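Local coordinates for periplasmic binding protein/LacI transcriptional regulator (Burkholderia multivorans, PDB 4YLE), which probably serves as the substrate-binding protein of a simple-sugar ABC transporter, holding its ligand in the cleft between two lobes, at residues K32-V38 against Q64-N70; G53-Y57 against A283-D288; N223-L227 against G249-V253; N211-S215 against A238-V242; L272-Y278 against P310-T315. All coordinates share one frame; numbering follows the deposited sequence.

Interaction 1: K32-V38 against Q64-N70; sequences KPKVALV and QFDLITN
The carboxylate of D66 is gripped at both oxygens: K32 NZ forms a salt bridge to D66 OD1 at 3.0 Å, and water 1 donates to D66 OD2 while its other hydrogen goes to K32 O. This clasp sits at the N-terminal start of two parallel strands, 34-38 and 66-70, the outer pair of the sheet in one lobe; with helix 45-60 between them they make the right-handed beta-alpha-beta crossover of a Rossmann-like periplasmic binding protein. The two side chains cross at about a right angle. K32 starts with CG anti to its carbonyl carbon (chi1 -55°) and bends at chi3, which lays CD over the carboxylate and brings NZ to the syn side of OD1, where A62 O also takes a bond from it.

Five backbone bonds hold the strands in register. V35 bonds twice to the facing strand, its N giving to D66 O and its O receiving I68 N at 2.8 Å, and L37 repeats the pattern with I68 O and N70 N.

On one face V35 and L37 pack beneath helices 45-60 and 279-295; on the other A36 and V38 meet helix 78-90. F65 carries its ring beside V35, with F65 CD2 4.1 Å from V35 CG2, and runs on to I287 and L291. Further along, L67 CD1 reaches across to its neighbour strand and lies 3.6 Å from V35 O and 4.1 Å from L37 CB.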
# COMPACT_ATOMS: atom_id res chain seq x y z
N LYS A 32 16.86 -9.04 -24.31
CA LYS A 32 16.52 -8.61 -22.95
C LYS A 32 15.14 -9.09 -22.52
O LYS A 32 14.19 -8.99 -23.30
CB LYS A 32 16.49 -7.07 -22.82
CG LYS A 32 17.69 -6.26 -23.23
CD LYS A 32 17.38 -4.80 -22.88
CE LYS A 32 17.99 -3.82 -23.86
NZ LYS A 32 17.35 -2.48 -23.72
N PRO A 33 14.99 -9.56 -21.27
CA PRO A 33 13.61 -9.77 -20.80
C PRO A 33 12.83 -8.47 -20.75
O PRO A 33 13.42 -7.41 -20.44
CB PRO A 33 13.80 -10.34 -19.38
CG PRO A 33 15.25 -10.57 -19.20
CD PRO A 33 15.97 -9.73 -20.19
N LYS A 34 11.53 -8.56 -21.00
CA LYS A 34 10.64 -7.40 -20.88
C LYS A 34 9.76 -7.60 -19.64
O LYS A 34 9.07 -8.60 -19.51
CB LYS A 34 9.79 -7.23 -22.13
CG LYS A 34 9.15 -5.84 -22.29
CD LYS A 34 8.89 -5.48 -23.77
CE LYS A 34 7.43 -5.69 -24.20
NZ LYS A 34 6.99 -4.73 -25.27
N VAL A 35 9.83 -6.64 -18.73
CA VAL A 35 9.13 -6.73 -17.44
C VAL A 35 8.06 -5.66 -17.36
O VAL A 35 8.34 -4.49 -17.63
CB VAL A 35 10.10 -6.55 -16.25
CG1 VAL A 35 9.37 -6.69 -14.93
CG2 VAL A 35 11.23 -7.58 -16.31
N ALA A 36 6.86 -6.05 -16.94
CA ALA A 36 5.75 -5.12 -16.73
C ALA A 36 5.59 -4.87 -15.25
O ALA A 36 5.52 -5.83 -14.48
CB ALA A 36 4.46 -5.68 -17.32
N LEU A 37 5.52 -3.59 -14.88
CA LEU A 37 5.22 -3.16 -13.48
C LEU A 37 3.83 -2.58 -13.47
O LEU A 37 3.60 -1.55 -14.09
CB LEU A 37 6.21 -2.11 -12.99
CG LEU A 37 5.94 -1.55 -11.59
CD1 LEU A 37 6.04 -2.62 -10.52
CD2 LEU A 37 6.93 -0.44 -11.28
N VAL A 38 2.92 -3.26 -12.77
CA VAL A 38 1.50 -2.88 -12.78
C VAL A 38 1.11 -2.40 -11.39
O VAL A 38 1.14 -3.15 -10.44
CB VAL A 38 0.64 -4.07 -13.21
CG1 VAL A 38 -0.89 -3.77 -13.09
CG2 VAL A 38 1.00 -4.45 -14.65
N GLN A 64 20.05 -4.93 -19.30
CA GLN A 64 19.62 -6.14 -18.59
C GLN A 64 18.15 -6.48 -18.82
O GLN A 64 17.78 -7.64 -18.83
CB GLN A 64 19.81 -6.02 -17.08
CG GLN A 64 21.22 -6.11 -16.55
CD GLN A 64 21.24 -6.04 -15.02
OE1 GLN A 64 20.23 -6.34 -14.35
NE2 GLN A 64 22.38 -5.63 -14.46
N PHE A 65 17.32 -5.46 -18.94
CA PHE A 65 15.89 -5.66 -19.13
C PHE A 65 15.23 -4.40 -19.67
O PHE A 65 15.78 -3.31 -19.57
CB PHE A 65 15.21 -6.12 -17.83
CG PHE A 65 15.05 -5.03 -16.76
CD1 PHE A 65 16.14 -4.65 -15.99
CD2 PHE A 65 13.83 -4.45 -16.51
CE1 PHE A 65 16.00 -3.67 -15.00
CE2 PHE A 65 13.69 -3.47 -15.51
CZ PHE A 65 14.78 -3.09 -14.76
N ASP A 66 14.06 -4.57 -20.29
CA ASP A 66 13.17 -3.47 -20.65
C ASP A 66 12.02 -3.44 -19.65
O ASP A 66 11.68 -4.47 -19.10
CB ASP A 66 12.62 -3.62 -22.07
CG ASP A 66 13.67 -3.40 -23.12
OD1 ASP A 66 14.45 -2.43 -22.96
OD2 ASP A 66 13.72 -4.19 -24.09
N LEU A 67 11.44 -2.27 -19.45
CA LEU A 67 10.44 -2.07 -18.38
C LEU A 67 9.23 -1.37 -18.94
O LEU A 67 9.37 -0.34 -19.59
CB LEU A 67 11.02 -1.23 -17.23
CG LEU A 67 10.03 -0.84 -16.13
CD1 LEU A 67 9.62 -2.07 -15.35
CD2 LEU A 67 10.59 0.25 -15.18
N ILE A 68 8.04 -1.92 -18.69
CA ILE A 68 6.78 -1.25 -19.07
C ILE A 68 6.03 -0.97 -17.78
O ILE A 68 5.75 -1.91 -17.07
CB ILE A 68 5.89 -2.13 -19.98
CG1 ILE A 68 6.70 -2.63 -21.18
CG2 ILE A 68 4.61 -1.39 -20.42
CD1 ILE A 68 7.30 -1.53 -22.03
N THR A 69 5.71 0.30 -17.50
CA THR A 69 5.02 0.65 -16.24
C THR A 69 3.60 1.08 -16.55
O THR A 69 3.33 1.68 -17.60
CB THR A 69 5.74 1.78 -15.45
OG1 THR A 69 5.66 3.01 -16.16
CG2 THR A 69 7.17 1.45 -15.22
N ASN A 70 2.67 0.73 -15.67
CA ASN A 70 1.28 1.13 -15.84
C ASN A 70 0.62 1.23 -14.49
O ASN A 70 0.98 0.50 -13.58
CB ASN A 70 0.48 0.14 -16.68
CG ASN A 70 0.77 0.25 -18.16
OD1 ASN A 70 1.34 -0.65 -18.77
ND2 ASN A 70 0.35 1.36 -18.76
O HOH W 1 12.84 -6.77 -24.27

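Interaction 2: G53-Y57 against A283-D288; sequences GAKEY and AVFGID
Y57 and D288 supply the polar link between helices 45-60 and 279-295: Y57 OH donates to D288 OD1 at a very short 2.5 Å. The acceptor lies at the edge of the ring, near its plane, while the carboxylate is turned 74° against the ring. D288 OD2 stays farther from the hydroxyl, at 3.2 Å, which marks OD1 as the acceptor.

A CH-pi contact adds to this bond. V284 CG1 sits 3.7 Å from the centroid of the Y57 ring and only 4° off the ring normal, so the methyl is centred over one face. With CG anti to the backbone N, Y57 reaches across to the second helix and spreads its ring over V284. The other valine branch, V284 CG2, lies against the root of the same side chain, 3.8 Å from Y57 CB.

Apolar packing completes the interface on the sheet side. A54 CB meets I287 CD1 at 4.0 Å and, more loosely, A283 CB; A54 and A283 both rest on L37, and A54 and I287 on L67. The segment axes approach to 9.4 Å at 49°. Two helices packed side by side on one face of the mostly parallel sheet, with A54, A283 and I287 turned toward it, are typical of the three-layer alpha/beta/alpha lobe of periplasmic binding proteins.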
# COMPACT_ATOMS: atom_id res chain seq x y z
N GLY A 53 11.46 5.09 -9.10
CA GLY A 53 12.47 4.15 -8.66
C GLY A 53 12.74 3.04 -9.66
O GLY A 53 13.88 2.70 -9.97
N ALA A 54 11.67 2.45 -10.16
CA ALA A 54 11.76 1.38 -11.14
C ALA A 54 12.44 1.88 -12.41
O ALA A 54 13.30 1.21 -12.96
CB ALA A 54 10.39 0.85 -11.46
N LYS A 55 12.02 3.04 -12.88
CA LYS A 55 12.55 3.59 -14.11
C LYS A 55 14.03 3.93 -13.96
O LYS A 55 14.83 3.67 -14.87
CB LYS A 55 11.73 4.82 -14.55
CG LYS A 55 10.33 4.46 -15.07
CD LYS A 55 9.66 5.69 -15.68
CE LYS A 55 8.25 5.41 -16.16
NZ LYS A 55 8.19 4.32 -17.18
N GLU A 56 14.40 4.47 -12.81
CA GLU A 56 15.81 4.76 -12.55
C GLU A 56 16.64 3.48 -12.53
O GLU A 56 17.76 3.43 -13.07
CB GLU A 56 15.93 5.52 -11.26
CG GLU A 56 15.45 6.93 -11.44
CD GLU A 56 15.08 7.58 -10.14
OE1 GLU A 56 15.47 7.02 -9.09
OE2 GLU A 56 14.40 8.64 -10.17
N TYR A 57 16.07 2.45 -11.95
CA TYR A 57 16.70 1.14 -11.92
C TYR A 57 16.90 0.58 -13.33
O TYR A 57 17.97 0.06 -13.64
CB TYR A 57 15.89 0.16 -11.10
CG TYR A 57 16.58 -1.15 -10.88
CD1 TYR A 57 17.81 -1.19 -10.23
CD2 TYR A 57 16.05 -2.34 -11.33
CE1 TYR A 57 18.47 -2.36 -10.02
CE2 TYR A 57 16.71 -3.54 -11.13
CZ TYR A 57 17.93 -3.52 -10.46
OH TYR A 57 18.64 -4.67 -10.22
N ALA A 283 9.37 -2.23 -5.72
CA ALA A 283 9.31 -2.46 -7.15
C ALA A 283 10.65 -3.00 -7.66
O ALA A 283 10.69 -3.91 -8.51
CB ALA A 283 8.95 -1.23 -7.89
N VAL A 284 11.75 -2.43 -7.20
CA VAL A 284 13.05 -2.87 -7.67
C VAL A 284 13.30 -4.33 -7.24
O VAL A 284 13.76 -5.14 -8.05
CB VAL A 284 14.20 -1.95 -7.16
CG1 VAL A 284 15.57 -2.55 -7.40
CG2 VAL A 284 14.10 -0.58 -7.86
N PHE A 285 12.96 -4.67 -6.02
CA PHE A 285 13.23 -6.02 -5.51
C PHE A 285 12.26 -6.96 -6.21
O PHE A 285 12.56 -8.11 -6.48
CB PHE A 285 13.07 -6.11 -3.99
CG PHE A 285 14.24 -5.62 -3.19
CD1 PHE A 285 15.12 -4.66 -3.67
CD2 PHE A 285 14.42 -6.08 -1.90
CE1 PHE A 285 16.17 -4.21 -2.89
CE2 PHE A 285 15.46 -5.65 -1.13
CZ PHE A 285 16.34 -4.71 -1.62
N GLY A 286 11.06 -6.48 -6.51
CA GLY A 286 10.13 -7.29 -7.28
C GLY A 286 10.68 -7.62 -8.66
O GLY A 286 10.64 -8.77 -9.11
N ILE A 287 11.15 -6.59 -9.36
CA ILE A 287 11.77 -6.75 -10.68
C ILE A 287 12.97 -7.71 -10.57
O ILE A 287 13.08 -8.64 -11.36
CB ILE A 287 12.20 -5.39 -11.26
CG1 ILE A 287 10.97 -4.54 -11.59
CG2 ILE A 287 13.05 -5.59 -12.52
CD1 ILE A 287 11.25 -3.06 -11.80
N ASP A 288 13.84 -7.50 -9.58
CA ASP A 288 15.03 -8.36 -9.43
C ASP A 288 14.64 -9.82 -9.22
O ASP A 288 15.26 -10.74 -9.79
CB ASP A 288 15.90 -7.91 -8.28
CG ASP A 288 16.91 -6.84 -8.67
OD1 ASP A 288 17.11 -6.61 -9.89
OD2 ASP A 288 17.52 -6.26 -7.74

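Interaction 3: N223-L227 against G249-V253; sequences NLKAL and GKVYV
The backbones of 224-227 and 250-253 run in the same direction, 27° apart end to end, and pair as parallel strands with A226 opposite Y252 and L227 opposite V253. They are the two strands of a beta-alpha-beta unit with helix 232-244, at one margin of the four-stranded parallel sheet in the second lobe. Two bonds fix the register. Y252 N gives to K225 O at 3.0 Å, tilted 30° from the carbonyl plane, whereas L227 N meets Y252 O at 2.8 Å with a C=O...N angle of 163°. The less direct approach at K225 O accompanies a second donor: water 2 gives hydrogens to both K225 O and K250 O, bridging the two segments just ahead of the A226-Y252 pair.

On the face that carries L227 and V253, V251 sends its two branches different ways. CG1, anti to the backbone N, packs on A226 CA and touches L227 CD1 at 4.1 Å, and V251 and L227 both go on to V242 of the connecting helix and to helix 207-220. CG2 leans back toward the start of the other segment, 3.5 Å from L224 O.

On the opposite face A226 and Y252 lie side by side, both against L157 of helix 146-160. Their contact is at the roots: A226 CB is 4.0 Å from Y252 CB, and the tyrosine ring leads away from the 223-227 segment.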
# COMPACT_ATOMS: atom_id res chain seq x y z
N ASN A 223 -15.41 13.92 21.58
CA ASN A 223 -14.24 13.71 22.41
C ASN A 223 -13.10 12.94 21.72
O ASN A 223 -12.16 12.50 22.37
CB ASN A 223 -14.66 12.97 23.68
CG ASN A 223 -15.84 13.64 24.37
OD1 ASN A 223 -16.95 13.11 24.42
ND2 ASN A 223 -15.59 14.82 24.90
N LEU A 224 -13.19 12.78 20.41
CA LEU A 224 -12.17 12.06 19.66
C LEU A 224 -10.80 12.69 19.84
O LEU A 224 -10.67 13.91 19.79
CB LEU A 224 -12.52 12.03 18.17
CG LEU A 224 -11.85 10.87 17.44
CD1 LEU A 224 -12.55 9.58 17.81
CD2 LEU A 224 -11.87 11.10 15.92
N LYS A 225 -9.78 11.86 20.05
CA LYS A 225 -8.43 12.38 20.30
C LYS A 225 -7.45 12.13 19.16
O LYS A 225 -6.42 12.80 19.10
CB LYS A 225 -7.88 11.76 21.57
CG LYS A 225 -8.65 12.14 22.80
CD LYS A 225 -8.34 13.57 23.19
CE LYS A 225 -8.85 13.85 24.60
NZ LYS A 225 -8.36 15.16 25.11
N ALA A 226 -7.75 11.19 18.27
CA ALA A 226 -6.84 10.90 17.18
C ALA A 226 -7.54 10.16 16.06
O ALA A 226 -8.55 9.47 16.26
CB ALA A 226 -5.68 10.07 17.66
N LEU A 227 -6.98 10.32 14.88
CA LEU A 227 -7.39 9.60 13.69
C LEU A 227 -6.19 8.86 13.14
O LEU A 227 -5.20 9.49 12.80
CB LEU A 227 -7.92 10.57 12.64
CG LEU A 227 -9.24 11.23 13.03
CD1 LEU A 227 -9.44 12.60 12.35
CD2 LEU A 227 -10.41 10.31 12.74
N GLY A 249 -4.61 20.88 16.30
CA GLY A 249 -3.88 20.96 17.55
C GLY A 249 -4.51 20.20 18.71
O GLY A 249 -3.91 20.12 19.77
N LYS A 250 -5.70 19.64 18.49
CA LYS A 250 -6.43 18.93 19.54
C LYS A 250 -6.71 17.46 19.19
O LYS A 250 -7.06 16.65 20.06
CB LYS A 250 -7.75 19.64 19.81
CG LYS A 250 -7.56 21.08 20.31
CD LYS A 250 -8.89 21.75 20.60
CE LYS A 250 -8.71 23.10 21.29
NZ LYS A 250 -7.74 24.01 20.60
N VAL A 251 -6.57 17.13 17.91
CA VAL A 251 -6.82 15.78 17.42
C VAL A 251 -5.60 15.40 16.61
O VAL A 251 -5.23 16.11 15.67
CB VAL A 251 -8.09 15.70 16.55
CG1 VAL A 251 -8.25 14.29 15.92
CG2 VAL A 251 -9.31 16.05 17.39
N TYR A 252 -4.92 14.34 17.03
CA TYR A 252 -3.75 13.86 16.33
C TYR A 252 -4.14 13.11 15.07
O TYR A 252 -5.18 12.44 15.03
CB TYR A 252 -2.92 12.95 17.22
CG TYR A 252 -2.16 13.67 18.32
CD1 TYR A 252 -1.10 14.49 18.00
CD2 TYR A 252 -2.49 13.49 19.65
CE1 TYR A 252 -0.37 15.14 18.99
CE2 TYR A 252 -1.77 14.15 20.65
CZ TYR A 252 -0.71 14.97 20.30
OH TYR A 252 0.01 15.63 21.28
N VAL A 253 -3.29 13.23 14.05
CA VAL A 253 -3.42 12.43 12.83
C VAL A 253 -2.11 11.68 12.54
O VAL A 253 -1.03 12.29 12.57
CB VAL A 253 -3.77 13.31 11.61
CG1 VAL A 253 -3.81 12.49 10.34
CG2 VAL A 253 -5.06 14.04 11.82
O HOH W 2 -5.61 14.68 20.92

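Interaction 4: N211-S215 against A238-V242; sequences NAVAS and AVSAV
N211 reaches from helix 207-220 to helix 232-244, and its amide nitrogen makes the contact. From CB, CG stands anti to the backbone N (chi1 174°), which carries the amide across the groove toward the second helix. ND2 then lies 3.5 Å from S240 CB and 3.6 Å from A241 CB. It also comes 3.3 Å from A241 N, but both are donors, so this is proximity without a bond. The hydrogens of ND2 are used by two other acceptors, G237 O on the facing helix and water 3; that water has a weak link on to S240 O.

One turn on, S215 repeats the approach with its hydroxyl: OG sits 3.1 Å from A241 CB and shares water 4 with A241 O, the water donating to the carbonyl. On the sheet side of these polar groups the methyls meet, with A214 CB 3.6 Å from A241 CB and 3.8 Å from A238 CB.

Such small side chains let the segment axes come within 7.9 Å, crossing at -41°. A214 and A238 both rest on L227 of the sheet beneath, while S240 and the waters border the outer side. Close alanine-lined packing of adjacent helices over one face of a parallel sheet fits the alpha/beta/alpha sandwich of the second lobe.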
# COMPACT_ATOMS: atom_id res chain seq x y z
N ASN A 211 -11.38 12.11 3.94
CA ASN A 211 -11.91 13.34 4.51
C ASN A 211 -13.34 13.14 4.97
O ASN A 211 -13.72 13.58 6.07
CB ASN A 211 -11.84 14.49 3.50
CG ASN A 211 -12.52 15.75 4.00
OD1 ASN A 211 -13.65 16.04 3.62
ND2 ASN A 211 -11.83 16.50 4.86
N ALA A 212 -14.15 12.49 4.14
CA ALA A 212 -15.57 12.32 4.49
C ALA A 212 -15.71 11.49 5.75
O ALA A 212 -16.48 11.84 6.65
CB ALA A 212 -16.35 11.68 3.35
N VAL A 213 -14.99 10.37 5.80
CA VAL A 213 -14.94 9.52 7.00
C VAL A 213 -14.43 10.22 8.25
O VAL A 213 -15.03 10.09 9.31
CB VAL A 213 -14.06 8.28 6.72
CG1 VAL A 213 -13.78 7.47 8.00
CG2 VAL A 213 -14.76 7.43 5.68
N ALA A 214 -13.31 10.93 8.15
CA ALA A 214 -12.76 11.66 9.28
C ALA A 214 -13.79 12.67 9.81
O ALA A 214 -13.98 12.82 11.03
CB ALA A 214 -11.46 12.38 8.89
N SER A 215 -14.45 13.35 8.90
CA SER A 215 -15.45 14.35 9.27
C SER A 215 -16.62 13.72 10.00
O SER A 215 -17.11 14.28 11.00
CB SER A 215 -15.92 15.10 8.04
OG SER A 215 -14.92 16.04 7.63
N ALA A 238 -7.91 13.60 6.43
CA ALA A 238 -8.22 13.75 7.87
C ALA A 238 -7.72 15.10 8.44
O ALA A 238 -8.42 15.75 9.21
CB ALA A 238 -7.63 12.57 8.65
N VAL A 239 -6.53 15.53 8.02
CA VAL A 239 -6.02 16.85 8.38
C VAL A 239 -7.00 17.97 7.96
O VAL A 239 -7.33 18.87 8.76
CB VAL A 239 -4.61 17.09 7.74
CG1 VAL A 239 -4.22 18.57 7.73
CG2 VAL A 239 -3.60 16.31 8.51
N SER A 240 -7.54 17.90 6.75
CA SER A 240 -8.57 18.84 6.32
C SER A 240 -9.82 18.79 7.18
O SER A 240 -10.44 19.83 7.47
CB SER A 240 -8.97 18.58 4.87
OG SER A 240 -7.88 18.86 4.01
N ALA A 241 -10.23 17.59 7.57
CA ALA A 241 -11.45 17.45 8.37
C ALA A 241 -11.23 18.03 9.77
O ALA A 241 -12.12 18.68 10.32
CB ALA A 241 -11.88 15.97 8.45
N VAL A 242 -10.05 17.78 10.34
CA VAL A 242 -9.72 18.29 11.66
C VAL A 242 -9.73 19.81 11.63
O VAL A 242 -10.34 20.43 12.49
CB VAL A 242 -8.35 17.75 12.14
CG1 VAL A 242 -7.88 18.44 13.38
CG2 VAL A 242 -8.46 16.25 12.43
O HOH W 3 -13.20 18.91 5.59
O HOH W 4 -14.74 18.16 9.76

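Interaction 5: L272-Y278 against P310-T315; sequences LATADQY and PVDLVT
Y278 and D312 meet obliquely, ring and carboxylate planes 73° apart, with Y278 OH giving its hydrogen to the anti lone pair of D312 OD2 at 2.6 Å. The same ring edge faces P310 O, which lies in the ring plane 3.2 Å from Y278 CD2, and the proline and tyrosine side chains cross at about a right angle. D276 CB lies over one ring face, toward its rim. D276 also fixes the backbone here: with CG anti to the backbone N (chi1 -158°), OD1 accepts from Y278 N in an Asx turn, just before helix 279-295.

Behind this corner the strands 274-276 and 312-314 run antiparallel. T274 with V314 and D276 with D312 are hydrogen-bonded pairs, and A275 with L313 is the non-hydrogen-bonded pair between them. The bonds are unequal: T274 N reaches V314 O nearly along the carbonyl axis, but V314 N stands 45° out of the plane of T274 C=O. T274 and V314 point the same way, T274 CG2 3.8 Å from V314 CB. On the other face A275 CB packs on V311 CG1 at 3.7 Å.

Q277 turns its amide away from this pairing toward the ligand site, where NE2 bonds to D257 and to the unidentified ligand. Water 5 donates to both Q277 O and P310 O, tying this residue's backbone to the neighbouring strand. The chemistry implies a strand pair braced at its polar end by tyrosine, carboxylate and water, directly beside a ligand-contacting glutamine.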
# COMPACT_ATOMS: atom_id res chain seq x y z
N LEU A 272 1.27 13.82 13.01
CA LEU A 272 2.20 13.42 14.05
C LEU A 272 3.24 12.37 13.63
O LEU A 272 4.39 12.40 14.08
CB LEU A 272 1.41 12.88 15.25
CG LEU A 272 2.25 12.31 16.39
CD1 LEU A 272 2.93 13.45 17.14
CD2 LEU A 272 1.40 11.45 17.33
N ALA A 273 2.84 11.43 12.79
CA ALA A 273 3.75 10.39 12.34
C ALA A 273 3.23 9.74 11.09
O ALA A 273 2.04 9.75 10.81
CB ALA A 273 3.93 9.34 13.42
N THR A 274 4.16 9.15 10.34
CA THR A 274 3.83 8.31 9.20
C THR A 274 4.87 7.19 9.18
O THR A 274 5.56 6.99 10.17
CB THR A 274 3.84 9.12 7.90
OG1 THR A 274 3.39 8.29 6.82
CG2 THR A 274 5.22 9.67 7.57
N ALA A 275 4.97 6.45 8.09
CA ALA A 275 5.95 5.36 8.01
C ALA A 275 6.43 5.28 6.60
O ALA A 275 5.65 5.49 5.66
CB ALA A 275 5.36 4.03 8.44
N ASP A 276 7.72 4.97 6.44
CA ASP A 276 8.24 4.76 5.10
C ASP A 276 8.31 3.26 4.87
O ASP A 276 8.95 2.54 5.62
CB ASP A 276 9.61 5.41 4.94
CG ASP A 276 9.96 5.70 3.49
OD1 ASP A 276 9.50 4.94 2.61
OD2 ASP A 276 10.68 6.67 3.21
N GLN A 277 7.60 2.81 3.85
CA GLN A 277 7.60 1.38 3.46
C GLN A 277 8.30 1.19 2.12
O GLN A 277 8.20 0.12 1.51
CB GLN A 277 6.17 0.81 3.40
CG GLN A 277 5.27 1.51 2.40
CD GLN A 277 4.03 0.73 2.02
OE1 GLN A 277 4.07 -0.49 1.91
NE2 GLN A 277 2.92 1.42 1.79
N TYR A 278 9.01 2.22 1.68
CA TYR A 278 9.98 2.07 0.60
C TYR A 278 9.39 1.50 -0.69
O TYR A 278 9.70 0.38 -1.15
CB TYR A 278 11.13 1.23 1.13
CG TYR A 278 11.70 1.86 2.39
CD1 TYR A 278 12.30 3.11 2.34
CD2 TYR A 278 11.66 1.21 3.62
CE1 TYR A 278 12.83 3.70 3.48
CE2 TYR A 278 12.20 1.80 4.77
CZ TYR A 278 12.78 3.04 4.69
OH TYR A 278 13.34 3.63 5.82
N PRO A 310 11.52 -3.57 4.70
CA PRO A 310 11.34 -2.94 6.00
C PRO A 310 10.36 -1.77 6.02
O PRO A 310 10.02 -1.21 4.99
CB PRO A 310 12.74 -2.44 6.34
CG PRO A 310 13.35 -2.15 4.99
CD PRO A 310 12.82 -3.22 4.09
N VAL A 311 9.91 -1.43 7.22
CA VAL A 311 9.08 -0.25 7.43
C VAL A 311 9.66 0.56 8.60
O VAL A 311 9.89 0.02 9.67
CB VAL A 311 7.65 -0.64 7.75
CG1 VAL A 311 6.83 0.62 8.00
CG2 VAL A 311 7.04 -1.44 6.63
N ASP A 312 9.90 1.84 8.39
CA ASP A 312 10.41 2.69 9.46
C ASP A 312 9.47 3.83 9.80
O ASP A 312 8.87 4.45 8.93
CB ASP A 312 11.76 3.27 9.09
CG ASP A 312 12.81 2.20 8.97
OD1 ASP A 312 13.09 1.56 9.99
OD2 ASP A 312 13.33 2.00 7.86
N LEU A 313 9.39 4.10 11.09
CA LEU A 313 8.64 5.23 11.60
C LEU A 313 9.28 6.54 11.15
O LEU A 313 10.51 6.67 11.19
CB LEU A 313 8.58 5.14 13.11
CG LEU A 313 7.99 6.31 13.89
CD1 LEU A 313 6.53 6.37 13.65
CD2 LEU A 313 8.25 6.11 15.36
N VAL A 314 8.44 7.47 10.71
CA VAL A 314 8.88 8.82 10.35
C VAL A 314 8.08 9.83 11.16
O VAL A 314 6.86 9.81 11.14
CB VAL A 314 8.70 9.09 8.88
CG1 VAL A 314 9.16 10.50 8.53
CG2 VAL A 314 9.48 8.05 8.08
N THR A 315 8.82 10.70 11.85
CA THR A 315 8.24 11.81 12.62
C THR A 315 8.98 13.11 12.28
O THR A 315 9.77 13.15 11.34
CB THR A 315 8.36 11.57 14.11
OG1 THR A 315 9.74 11.50 14.45
CG2 THR A 315 7.68 10.28 14.48
O HOH W 5 8.61 -2.25 2.80

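Interactions 1 and 2 build one lobe, and interactions 3 and 4 the other, on the far side of the chain's centre; the centres of 1 and 3 are about 44 Å apart. Each lobe pairs a strand contact, rich in backbone bonds, with a helix contact made by side chains: L37 and F65 join 1 to 2, L227 and V251 join 3 to 4. Of the helix pairs, 2 relies on a tyrosine and a carboxylate, 4 on alanines and water. Interaction 3 is the most buried, whereas 1 carries its charges at an exposed end. Interaction 5 lies nearest the centre; it shares the sheet of 1 and touches 3 through L272, joining the lobes beside the ligand.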